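Local coordinates for protein histidinol dehydrogenase (Elizabethkingia anophelis NUHP1, PDB 6AN0) that probably catalyses the two successive NAD-dependent oxidations, by way of the aldehyde, that turn L-histidinol into L-histidine, the last step of histidine biosynthesis, with one zinc ion per subunit, at residues A[261-264]-A[269-272]. Residues are numbered along the deposited sequence; the frame is centred on the assembly and turned at random.
Sequences LSQA and DSQV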
ATOM      1  N   LEU A 261     -19.873  23.789   3.891  1.00 21.76           N
ATOM      2  CA  LEU A 261     -21.034  23.369   3.114  1.00 24.22           C
ATOM      3  C   LEU A 261     -20.623  22.647   1.840  1.00 28.35           C
ATOM      4  O   LEU A 261     -21.360  21.780   1.361  1.00 25.18           O
ATOM      5  CB  LEU A 261     -21.920  24.571   2.805  1.00 20.37           C
ATOM      6  CG  LEU A 261     -22.674  25.083   4.040  1.00 26.29           C
ATOM      7  CD1 LEU A 261     -23.354  26.401   3.766  1.00 24.71           C
ATOM      8  CD2 LEU A 261     -23.703  24.051   4.485  1.00 30.04           C
ATOM      9  N   SER A 262     -19.451  22.972   1.285  1.00 29.35           N
ATOM     10  CA  SER A 262     -18.988  22.248   0.106  0.52 25.20           C
ATOM     11  C   SER A 262     -18.757  20.775   0.429  1.00 27.10           C
ATOM     12  O   SER A 262     -19.114  19.899  -0.365  1.00 27.10           O
ATOM     13  CB  SER A 262     -17.723  22.898  -0.470  0.52 22.99           C
ATOM     14  OG  SER A 262     -16.588  22.714   0.357  0.52 25.03           O
ATOM     15  N   GLN A 263     -18.188  20.480   1.598  1.00 24.46           N
ATOM     16  CA  GLN A 263     -18.020  19.088   1.993  1.00 25.03           C
ATOM     17  C   GLN A 263     -19.358  18.442   2.360  1.00 23.96           C
ATOM     18  O   GLN A 263     -19.604  17.279   2.013  1.00 26.14           O
ATOM     19  CB  GLN A 263     -17.045  18.996   3.169  1.00 24.48           C
ATOM     20  CG  GLN A 263     -16.806  17.566   3.651  1.00 30.75           C
ATOM     21  CD  GLN A 263     -16.223  16.704   2.558  1.00 38.00           C
ATOM     22  OE1 GLN A 263     -16.877  15.797   2.047  1.00 48.54           O
ATOM     23  NE2 GLN A 263     -14.992  16.995   2.180  1.00 27.24           N
ATOM     24  N   ALA A 264     -20.240  19.180   3.051  1.00 24.51           N
ATOM     25  CA  ALA A 264     -21.495  18.594   3.537  1.00 25.40           C
ATOM     26  C   ALA A 264     -22.411  18.172   2.400  1.00 28.52           C
ATOM     27  O   ALA A 264     -23.135  17.177   2.528  1.00 27.34           O
ATOM     28  CB  ALA A 264     -22.245  19.575   4.438  1.00 24.08           C
ATOM     29  N   ASP A 269     -23.863  11.081   4.743  1.00 28.80           N
ATOM     30  CA  ASP A 269     -22.927  10.452   5.668  1.00 26.37           C
ATOM     31  C   ASP A 269     -21.614  11.221   5.810  1.00 27.20           C
ATOM     32  O   ASP A 269     -20.751  10.810   6.594  1.00 28.60           O
ATOM     33  CB  ASP A 269     -22.637   9.009   5.228  1.00 31.26           C
ATOM     34  CG  ASP A 269     -23.837   8.094   5.397  1.00 51.34           C
ATOM     35  OD1 ASP A 269     -24.669   8.371   6.286  1.00 55.59           O
ATOM     36  OD2 ASP A 269     -23.944   7.096   4.651  1.00 50.71           O
ATOM     37  N   SER A 270     -21.434  12.310   5.068  1.00 27.09           N
ATOM     38  CA  SER A 270     -20.268  13.164   5.235  0.61 26.33           C
ATOM     39  C   SER A 270     -20.250  13.763   6.636  1.00 30.27           C
ATOM     40  O   SER A 270     -21.273  13.835   7.318  1.00 29.57           O
ATOM     41  CB  SER A 270     -20.268  14.298   4.211  0.61 26.84           C
ATOM     42  OG  SER A 270     -20.064  13.820   2.900  0.61 28.48           O
ATOM     43  N   GLN A 271     -19.075  14.217   7.056  1.00 26.46           N
ATOM     44  CA  GLN A 271     -18.932  14.859   8.353  1.00 27.16           C
ATOM     45  C   GLN A 271     -18.007  16.055   8.220  1.00 26.81           C
ATOM     46  O   GLN A 271     -16.983  15.982   7.528  1.00 23.52           O
ATOM     47  CB  GLN A 271     -18.370  13.900   9.414  1.00 28.65           C
ATOM     48  CG  GLN A 271     -18.298  14.528  10.809  1.00 30.55           C
ATOM     49  CD  GLN A 271     -17.789  13.572  11.868  1.00 33.76           C
ATOM     50  OE1 GLN A 271     -16.709  13.008  11.734  1.00 30.16           O
ATOM     51  NE2 GLN A 271     -18.578  13.376  12.933  1.00 33.41           N
ATOM     52  N   VAL A 272     -18.353  17.150   8.889  1.00 22.47           N
ATOM     53  CA  VAL A 272     -17.449  18.293   8.943  1.00 23.69           C
ATOM     54  C   VAL A 272     -17.177  18.646  10.400  1.00 25.30           C
ATOM     55  O   VAL A 272     -18.033  18.492  11.280  1.00 25.18           O
ATOM     56  CB  VAL A 272     -17.982  19.519   8.157  1.00 29.79           C
ATOM     57  CG1 VAL A 272     -18.482  19.101   6.769  1.00 28.51           C
ATOM     58  CG2 VAL A 272     -19.076  20.248   8.934  1.00 24.44           C
TER
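Gln-263, in the last turn of helix 253-264, packs its aliphatic stem against the CG1 methyl of Val-272, near the start of strand 271-276. The two elements belong to the beta-alpha-beta unit of strand 242-247, helix 253-264 and strand 271-276, whose two strands are neighbours in a six-stranded parallel sheet. CG1 lies 3.9 Å from Gln-263 CB and 3.9 Å from Gln-263 CG, so this single branch meets both methylenes as the two side chains lie alongside one another, pointing in opposing senses. Val-272 holds CG1 beside its own backbone N (chi1 -47°), and the same methyl reaches the helix backbone, 4.1 Å from Ala-264 N; its approach to Ala-264 CB is looser, at 4.5 Å. Val-243 of the adjacent strand 242-247 touches both Gln-263 and Val-272, so the contact lies on the helix-covered face of the sheet.

Beyond the methylenes the glutamine turns polar. CG stands opposite the backbone N (chi1 -180°), the chain bends at chi2 (60°), and the amide oxygen ends near Ser-270, where OE1 accepts a hydrogen bond from Ser-241 OG. No hydrogen bond joins the two segments; the 178 Å² buried between them, summed over both sides, comes from van der Waals packing and close polar approaches, and all five touching residues are buried. Gln-263 and Ser-241 are predicted substrate-binding residues, and Gln-263 is also a predicted zinc ligand; here its side chain remains about 5 Å from a bound zinc ion, nearest atoms, too far for direct coordination. In one of its two deposited conformers, Ser-270 OG, weakly hydrogen-bonded to Ser-241 OG and Gly-267 O, lies 3.8 Å from Gln-263 OE1.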